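Local coordinates for protein galactan 1,3-beta-galactosidase (PDB 7BYS) that probably cleaves beta-1,3-linked galactan from its chain ends, a family 43 glycoside hydrolase that also carries a calcium-containing carbohydrate-binding module, at residues 199-204 against 273-278; 213-218 against 224-229. All coordinates share one frame; numbering follows the deposited sequence.

Interaction 1 of 2, residues 199-204 against 273-278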
ATOM      1  N   PHE A 199      -1.554   7.827  16.829  1.00  9.69           N
ATOM      2  CA  PHE A 199      -1.932   8.350  15.523  1.00  9.94           C
ATOM      3  C   PHE A 199      -2.681   7.273  14.757  1.00  9.93           C
ATOM      4  O   PHE A 199      -2.124   6.202  14.483  1.00  9.67           O
ATOM      5  CB  PHE A 199      -0.699   8.821  14.748  1.00 10.06           C
ATOM      6  CG  PHE A 199      -0.143  10.103  15.258  1.00  9.86           C
ATOM      7  CD1 PHE A 199       0.676  10.114  16.372  1.00 11.48           C
ATOM      8  CD2 PHE A 199      -0.464  11.295  14.648  1.00 10.63           C
ATOM      9  CE1 PHE A 199       1.179  11.317  16.872  1.00 12.52           C
ATOM     10  CE2 PHE A 199       0.034  12.502  15.142  1.00 11.24           C
ATOM     11  CZ  PHE A 199       0.858  12.501  16.253  1.00 12.36           C
ATOM     12  N   LEU A 200      -3.931   7.568  14.413  1.00  8.06           N
ATOM     13  CA  LEU A 200      -4.783   6.687  13.631  1.00  7.02           C
ATOM     14  C   LEU A 200      -4.740   7.147  12.182  1.00  8.78           C
ATOM     15  O   LEU A 200      -4.918   8.338  11.900  1.00 10.76           O
ATOM     16  CB  LEU A 200      -6.221   6.767  14.161  1.00  8.28           C
ATOM     17  CG  LEU A 200      -7.327   6.118  13.326  1.00  7.67           C
ATOM     18  CD1 LEU A 200      -7.189   4.603  13.315  1.00 10.34           C
ATOM     19  CD2 LEU A 200      -8.705   6.507  13.822  1.00 10.89           C
ATOM     20  N   ILE A 201      -4.464   6.216  11.273  1.00  8.49           N
ATOM     21  CA  ILE A 201      -4.549   6.433   9.834  1.00  7.78           C
ATOM     22  C   ILE A 201      -5.689   5.575   9.317  1.00  8.81           C
ATOM     23  O   ILE A 201      -5.808   4.412   9.713  1.00  7.86           O
ATOM     24  CB  ILE A 201      -3.242   5.999   9.147  1.00  7.98           C
ATOM     25  CG1 ILE A 201      -2.021   6.577   9.865  1.00 11.94           C
ATOM     26  CG2 ILE A 201      -3.280   6.373   7.668  1.00 10.01           C
ATOM     27  CD1 ILE A 201      -1.969   8.063   9.850  1.00 13.69           C
ATOM     28  N   ALA A 202      -6.507   6.127   8.422  1.00  7.95           N
ATOM     29  CA  ALA A 202      -7.656   5.382   7.919  1.00  7.84           C
ATOM     30  C   ALA A 202      -8.093   5.962   6.584  1.00  8.30           C
ATOM     31  O   ALA A 202      -7.813   7.119   6.265  1.00  9.95           O
ATOM     32  CB  ALA A 202      -8.818   5.425   8.922  1.00  9.26           C
ATOM     33  N   SER A 203      -8.786   5.149   5.811  1.00  8.74           N
ATOM     34  CA  SER A 203      -9.458   5.607   4.606  1.00  9.42           C
ATOM     35  C   SER A 203     -10.930   5.885   4.890  1.00 10.10           C
ATOM     36  O   SER A 203     -11.472   5.536   5.937  1.00  9.70           O
ATOM     37  CB  SER A 203      -9.295   4.581   3.484  1.00 11.04           C
ATOM     38  OG  SER A 203     -10.204   3.498   3.626  1.00 10.21           O
ATOM     39  N   HIS A 204     -11.586   6.520   3.928  1.00 10.19           N
ATOM     40  CA  HIS A 204     -13.037   6.503   3.916  1.00 10.54           C
ATOM     41  C   HIS A 204     -13.527   5.289   3.128  1.00 12.69           C
ATOM     42  O   HIS A 204     -12.736   4.436   2.700  1.00 11.68           O
ATOM     43  CB  HIS A 204     -13.594   7.840   3.438  1.00 15.83           C
ATOM     44  CG  HIS A 204     -13.646   8.867   4.523  1.00 14.01           C
ATOM     45  ND1 HIS A 204     -14.501   8.763   5.599  1.00 15.79           N
ATOM     46  CD2 HIS A 204     -12.903   9.977   4.735  1.00 14.95           C
ATOM     47  CE1 HIS A 204     -14.309   9.788   6.409  1.00 18.02           C
ATOM     48  NE2 HIS A 204     -13.337  10.534   5.913  1.00 16.61           N
ATOM     49  N   TYR A 273       5.635   4.512   1.641  1.00  6.69           N
ATOM     50  CA  TYR A 273       6.301   5.804   1.665  1.00  7.03           C
ATOM     51  C   TYR A 273       6.659   6.165   3.098  1.00  7.96           C
ATOM     52  O   TYR A 273       5.975   5.745   4.041  1.00  8.29           O
ATOM     53  CB  TYR A 273       5.376   6.904   1.137  1.00  8.61           C
ATOM     54  CG  TYR A 273       5.083   6.855  -0.338  1.00  8.33           C
ATOM     55  CD1 TYR A 273       6.106   6.862  -1.276  1.00  7.92           C
ATOM     56  CD2 TYR A 273       3.767   6.815  -0.803  1.00  8.92           C
ATOM     57  CE1 TYR A 273       5.828   6.842  -2.646  1.00  8.75           C
ATOM     58  CE2 TYR A 273       3.480   6.800  -2.158  1.00  9.99           C
ATOM     59  CZ  TYR A 273       4.508   6.795  -3.076  1.00 10.40           C
ATOM     60  OH  TYR A 273       4.195   6.768  -4.425  1.00 11.21           O
ATOM     61  N   PRO A 274       7.699   6.971   3.293  1.00  9.16           N
ATOM     62  CA  PRO A 274       7.929   7.541   4.623  1.00  7.57           C
ATOM     63  C   PRO A 274       6.721   8.362   5.053  1.00  8.60           C
ATOM     64  O   PRO A 274       6.094   9.053   4.251  1.00 10.14           O
ATOM     65  CB  PRO A 274       9.168   8.432   4.427  1.00  8.72           C
ATOM     66  CG  PRO A 274       9.818   7.930   3.141  1.00 11.28           C
ATOM     67  CD  PRO A 274       8.651   7.482   2.294  1.00  8.92           C
ATOM     68  N   LEU A 275       6.393   8.268   6.326  1.00  9.36           N
ATOM     69  CA  LEU A 275       5.360   9.092   6.937  1.00 10.46           C
ATOM     70  C   LEU A 275       6.125  10.007   7.879  1.00 12.09           C
ATOM     71  O   LEU A 275       6.585   9.574   8.941  1.00 13.97           O
ATOM     72  CB  LEU A 275       4.359   8.220   7.682  1.00 14.75           C
ATOM     73  CG  LEU A 275       2.983   8.786   8.024  1.00 16.32           C
ATOM     74  CD1 LEU A 275       2.244   9.290   6.781  1.00 12.48           C
ATOM     75  CD2 LEU A 275       2.149   7.708   8.726  1.00 15.23           C
ATOM     76  N   ASP A 276       6.302  11.255   7.467  1.00 11.78           N
ATOM     77  CA  ASP A 276       7.164  12.181   8.178  1.00 12.22           C
ATOM     78  C   ASP A 276       6.361  13.000   9.177  1.00 14.43           C
ATOM     79  O   ASP A 276       5.338  13.596   8.825  1.00 13.00           O
ATOM     80  CB  ASP A 276       7.888  13.095   7.189  0.65 15.29           C
ATOM     81  CG  ASP A 276       9.074  13.783   7.814  0.65 24.26           C
ATOM     82  OD1 ASP A 276       8.846  14.631   8.696  0.65 15.04           O
ATOM     83  OD2 ASP A 276      10.228  13.463   7.451  0.65 27.20           O
ATOM     84  N   PHE A 277       6.829  13.015  10.423  1.00 13.44           N
ATOM     85  CA  PHE A 277       6.167  13.705  11.522  1.00 15.22           C
ATOM     86  C   PHE A 277       6.843  15.018  11.897  1.00 23.50           C
ATOM     87  O   PHE A 277       6.432  15.646  12.880  1.00 26.20           O
ATOM     88  CB  PHE A 277       6.164  12.819  12.774  1.00 16.00           C
ATOM     89  CG  PHE A 277       5.117  11.735  12.768  1.00 14.06           C
ATOM     90  CD1 PHE A 277       5.273  10.602  11.985  1.00 14.60           C
ATOM     91  CD2 PHE A 277       3.987  11.841  13.574  1.00 12.59           C
ATOM     92  CE1 PHE A 277       4.320   9.596  11.990  1.00 13.63           C
ATOM     93  CE2 PHE A 277       3.030  10.837  13.582  1.00 12.09           C
ATOM     94  CZ  PHE A 277       3.201   9.713  12.794  1.00 17.85           C
ATOM     95  N   SER A 278       7.867  15.438  11.150  1.00 21.04           N
ATOM     96  CA  SER A 278       8.670  16.590  11.550  1.00 22.70           C
ATOM     97  C   SER A 278       7.855  17.863  11.747  1.00 28.19           C
ATOM     98  O   SER A 278       8.308  18.765  12.459  1.00 30.88           O
ATOM     99  CB  SER A 278       9.774  16.843  10.528  1.00 21.17           C
ATOM    100  OG  SER A 278       9.210  17.126   9.258  1.00 25.25           O
TER
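F199 presents one face of its ring to the edge of F277, and the two phenylalanines form a T-shaped stack with centroids 4.9 Å apart and planes at 89°. A single corner of F277 does the touching: its CE2 stands over the centre of the F199 ring, nearly equidistant from all six carbons, with F199 CG at 3.7 Å. Both rings extend anti to their own carbonyl carbon (chi1 -74° for F199 and -79° for F277), and the two side chains run past one another from opposite directions. This lets them meet although their backbones are too far apart for strand pairing. No hydrogen bond links the two segments.

A second, lighter contact lies two residues after F199 and two before F277. The terminal methyl CD1 of I201 faces CD2 of L275 at 4.3 Å, branch end to branch end. Together the two pairs bury a modest 150 Å², all of it apolar and shut away from solvent.

F277 has further restraints: its ring stacks on H194 and touches A253, while its backbone N is bonded to N252 OD1. Farther along 199-204, S203 OG donates to H204 O at 2.9 Å and is also bonded to Q242 NE2. Q242 belongs to the galactose-binding site seen in another structure of this protein, and its side chain lies about 9 Å from that of I201.

Strand 197-204 is held in its own sheet by backbone bonds to strands 189-194 and 214-218, with I201 also leaning on W215. Strand 269-276 belongs to the next sheet, where L275 rests on strand 252-259. The contact is thus a hydrophobic seam between adjacent blades of the five-bladed beta-propeller expected of this family.

Interaction 2 of 2, residues 213-218 against 224-229; sequences NKWFSA and PWSAQQ
W215 and Q229 form an antiparallel hydrogen-bonded pair, closed by W215 N to Q229 O at 2.8 Å and by the return bond from Q229 N to W215 O. Farther along, S226 N donates to S217 O, but the reciprocal acceptor is a side chain: S217 N reaches S226 OG at 2.8 Å. The S226 hydroxyl sits between its backbone N and carbonyl carbon (chi1 62°), turned back to the strand where a carbonyl would otherwise serve. Between these two pairs 224-229 has one residue more than 213-218, and a water spans the widened part. It donates to W215 O and A227 O, accepts from S226 OG at 2.7 Å, and lies over the rim of one face of the W215 indole.

Side-chain packing falls on both sides of the strand. A218 CB makes a CH-pi contact over the face of W225, 3.6 Å from the centroid of its six-membered ring and 15° off the normal. The same indole takes F216 CB against CE3 at 3.8 Å. F216 lies alongside Q228, CE2 to CB at 3.5 Å, while S226 O meets the edge of its ring. On the other side W215 NE1 packs on Q229 CB. An alanine in place of W225 would probably leave the A218 methyl and F216 CB without their aromatic cover.

Among the polar ends, K214 NZ forms a salt bridge with D230, and W225 NE1 is bonded to L221 O. The neighbouring strand 197-204 bonds to the other edge of 214-218, so 224-229 lies along the outer side of this propeller blade, with F216 and W225 reaching across to strand 174-181 of the preceding sheet.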
ATOM      1  N   ASN A 213      -6.748   9.369   2.224  1.00  7.80           N
ATOM      2  CA  ASN A 213      -6.654   8.799   3.560  1.00  7.32           C
ATOM      3  C   ASN A 213      -6.329   9.896   4.576  1.00  7.61           C
ATOM      4  O   ASN A 213      -5.755  10.939   4.242  1.00 10.09           O
ATOM      5  CB  ASN A 213      -5.598   7.689   3.600  1.00  8.39           C
ATOM      6  CG  ASN A 213      -6.086   6.362   3.009  1.00  8.40           C
ATOM      7  OD1 ASN A 213      -5.574   5.302   3.369  1.00  9.64           O
ATOM      8  ND2 ASN A 213      -7.037   6.411   2.084  1.00  8.45           N
ATOM      9  N   LYS A 214      -6.709   9.647   5.828  1.00  8.00           N
ATOM     10  CA  LYS A 214      -6.719  10.672   6.863  1.00  8.86           C
ATOM     11  C   LYS A 214      -5.947  10.214   8.096  1.00 10.42           C
ATOM     12  O   LYS A 214      -5.814   9.017   8.366  1.00  9.91           O
ATOM     13  CB  LYS A 214      -8.149  11.013   7.319  1.00  9.72           C
ATOM     14  CG  LYS A 214      -9.123  11.317   6.199  1.00 10.77           C
ATOM     15  CD  LYS A 214      -8.819  12.643   5.527  1.00 13.28           C
ATOM     16  CE  LYS A 214      -9.855  12.951   4.455  1.00 12.57           C
ATOM     17  NZ  LYS A 214      -9.529  14.224   3.744  1.00 16.67           N
ATOM     18  N   TRP A 215      -5.472  11.196   8.867  1.00  9.99           N
ATOM     19  CA  TRP A 215      -4.861  10.956  10.168  1.00  9.56           C
ATOM     20  C   TRP A 215      -5.645  11.673  11.264  1.00  9.05           C
ATOM     21  O   TRP A 215      -6.270  12.717  11.025  1.00  9.57           O
ATOM     22  CB  TRP A 215      -3.371  11.361  10.198  1.00 10.85           C
ATOM     23  CG  TRP A 215      -3.094  12.829  10.192  1.00 10.87           C
ATOM     24  CD1 TRP A 215      -2.898  13.635   9.097  1.00 11.01           C
ATOM     25  CD2 TRP A 215      -2.946  13.671  11.340  1.00 12.29           C
ATOM     26  NE1 TRP A 215      -2.648  14.927   9.505  1.00 12.24           N
ATOM     27  CE2 TRP A 215      -2.678  14.975  10.876  1.00 12.02           C
ATOM     28  CE3 TRP A 215      -3.031  13.450  12.719  1.00 12.18           C
ATOM     29  CZ2 TRP A 215      -2.486  16.053  11.741  1.00 12.27           C
ATOM     30  CZ3 TRP A 215      -2.837  14.518  13.576  1.00 14.66           C
ATOM     31  CH2 TRP A 215      -2.567  15.806  13.082  1.00 13.79           C
ATOM     32  N   PHE A 216      -5.591  11.088  12.468  1.00  8.21           N
ATOM     33  CA  PHE A 216      -6.214  11.590  13.691  1.00  8.69           C
ATOM     34  C   PHE A 216      -5.230  11.305  14.815  1.00  9.85           C
ATOM     35  O   PHE A 216      -4.501  10.315  14.756  1.00  9.91           O
ATOM     36  CB  PHE A 216      -7.499  10.812  14.038  1.00  9.86           C
ATOM     37  CG  PHE A 216      -8.418  10.547  12.865  1.00  8.77           C
ATOM     38  CD1 PHE A 216      -8.104   9.592  11.909  1.00 10.21           C
ATOM     39  CD2 PHE A 216      -9.634  11.210  12.762  1.00 10.09           C
ATOM     40  CE1 PHE A 216      -8.968   9.340  10.846  1.00 10.12           C
ATOM     41  CE2 PHE A 216     -10.510  10.949  11.696  1.00  9.96           C
ATOM     42  CZ  PHE A 216     -10.168  10.019  10.744  1.00 11.93           C
ATOM     43  N   SER A 217      -5.196  12.144  15.847  1.00 10.05           N
ATOM     44  CA  SER A 217      -4.327  11.852  16.982  1.00  9.65           C
ATOM     45  C   SER A 217      -5.085  12.024  18.290  1.00  9.95           C
ATOM     46  O   SER A 217      -6.084  12.747  18.372  1.00 11.15           O
ATOM     47  CB  SER A 217      -3.071  12.729  17.033  1.00 15.15           C
ATOM     48  OG  SER A 217      -3.413  14.095  17.098  1.00 16.54           O
ATOM     49  N   ALA A 218      -4.584  11.338  19.317  1.00  9.46           N
ATOM     50  CA  ALA A 218      -5.160  11.414  20.653  1.00 11.00           C
ATOM     51  C   ALA A 218      -4.077  11.063  21.660  1.00 12.12           C
ATOM     52  O   ALA A 218      -3.114  10.367  21.333  1.00 11.16           O
ATOM     53  CB  ALA A 218      -6.334  10.438  20.785  1.00 10.84           C
ATOM     54  N   PRO A 224     -10.057  12.266  23.485  1.00 14.40           N
ATOM     55  CA  PRO A 224     -10.670  12.717  22.233  1.00 13.40           C
ATOM     56  C   PRO A 224      -9.700  12.707  21.060  1.00 11.59           C
ATOM     57  O   PRO A 224      -8.533  13.078  21.190  1.00 12.22           O
ATOM     58  CB  PRO A 224     -11.115  14.149  22.556  1.00 16.57           C
ATOM     59  CG  PRO A 224     -10.191  14.593  23.609  1.00 18.51           C
ATOM     60  CD  PRO A 224      -9.862  13.375  24.435  1.00 18.88           C
ATOM     61  N   TRP A 225     -10.203  12.260  19.920  1.00 10.70           N
ATOM     62  CA  TRP A 225      -9.410  12.220  18.704  1.00 10.15           C
ATOM     63  C   TRP A 225      -9.568  13.522  17.932  1.00 10.64           C
ATOM     64  O   TRP A 225     -10.672  14.067  17.824  1.00 11.57           O
ATOM     65  CB  TRP A 225      -9.866  11.053  17.835  1.00 12.55           C
ATOM     66  CG  TRP A 225      -9.498   9.717  18.401  1.00 10.91           C
ATOM     67  CD1 TRP A 225     -10.265   8.922  19.215  1.00 13.88           C
ATOM     68  CD2 TRP A 225      -8.267   9.022  18.198  1.00  9.45           C
ATOM     69  NE1 TRP A 225      -9.576   7.771  19.532  1.00 13.74           N
ATOM     70  CE2 TRP A 225      -8.352   7.808  18.914  1.00  8.88           C
ATOM     71  CE3 TRP A 225      -7.101   9.302  17.477  1.00 10.63           C
ATOM     72  CZ2 TRP A 225      -7.314   6.882  18.936  1.00 10.44           C
ATOM     73  CZ3 TRP A 225      -6.068   8.381  17.507  1.00 10.19           C
ATOM     74  CH2 TRP A 225      -6.190   7.178  18.222  1.00 10.07           C
ATOM     75  N   SER A 226      -8.465  13.995  17.361  1.00 10.00           N
ATOM     76  CA  SER A 226      -8.543  15.179  16.520  1.00 11.60           C
ATOM     77  C   SER A 226      -9.406  14.901  15.290  1.00 12.02           C
ATOM     78  O   SER A 226      -9.656  13.751  14.916  1.00 13.15           O
ATOM     79  CB  SER A 226      -7.142  15.619  16.115  1.00 12.20           C
ATOM     80  OG  SER A 226      -6.496  14.599  15.358  1.00 12.34           O
ATOM     81  N   ALA A 227      -9.879  15.978  14.673  1.00 13.03           N
ATOM     82  CA  ALA A 227     -10.635  15.862  13.438  1.00 14.53           C
ATOM     83  C   ALA A 227      -9.722  15.441  12.292  1.00 11.40           C
ATOM     84  O   ALA A 227      -8.552  15.822  12.225  1.00 13.36           O
ATOM     85  CB  ALA A 227     -11.280  17.203  13.099  1.00 15.54           C
ATOM     86  N   GLN A 228     -10.286  14.664  11.371  1.00 12.45           N
ATOM     87  CA  GLN A 228      -9.523  14.131  10.246  1.00 11.79           C
ATOM     88  C   GLN A 228      -8.745  15.217   9.506  1.00 11.57           C
ATOM     89  O   GLN A 228      -9.238  16.325   9.277  1.00 12.56           O
ATOM     90  CB  GLN A 228     -10.461  13.424   9.268  1.00 12.21           C
ATOM     91  CG  GLN A 228     -11.566  14.316   8.710  1.00 14.71           C
ATOM     92  CD  GLN A 228     -12.487  13.589   7.747  1.00 17.43           C
ATOM     93  OE1 GLN A 228     -12.422  12.374   7.601  1.00 19.03           O
ATOM     94  NE2 GLN A 228     -13.366  14.337   7.096  1.00 26.62           N
ATOM     95  N   GLN A 229      -7.521  14.873   9.111  1.00  9.83           N
ATOM     96  CA  GLN A 229      -6.731  15.683   8.193  1.00 10.95           C
ATOM     97  C   GLN A 229      -6.055  14.765   7.178  1.00 12.57           C
ATOM     98  O   GLN A 229      -5.818  13.584   7.436  1.00 11.46           O
ATOM     99  CB  GLN A 229      -5.670  16.508   8.941  1.00 12.23           C
ATOM    100  CG  GLN A 229      -6.222  17.475  10.012  1.00 13.67           C
ATOM    101  CD  GLN A 229      -7.036  18.649   9.447  1.00 20.31           C
ATOM    102  OE1 GLN A 229      -7.099  18.887   8.238  1.00 19.44           O
ATOM    103  NE2 GLN A 229      -7.655  19.404  10.344  1.00 18.69           N
TER
HETATM  104  O   HOH W   1      -6.047  15.103  12.726  1.00 12.95           O
HETATM  105  O   HOH W   2      -6.699  15.228  20.254  1.00 16.04           O

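After three earlier sheets and strands 186-187 and 189-194, the chain runs through strand 197-204, turns into 213-218, and passes through a short five-residue connection into 224-229, where interaction 2 closes a small loop. It then enters the next sheet, whose third strand ends in 273-276 and brings 273-278 against 199-204 in interaction 1, so interaction 2 is nested within the much longer loop closed there. Their centres are 10 Å apart, joined through neighbouring strands: A202 O accepts from K214 N, and H204 NE2 is probably hydrogen-bonded to Q228 OE1. One contact completes the outer part of a blade, whereas the other joins a middle strand of that blade to the next blade.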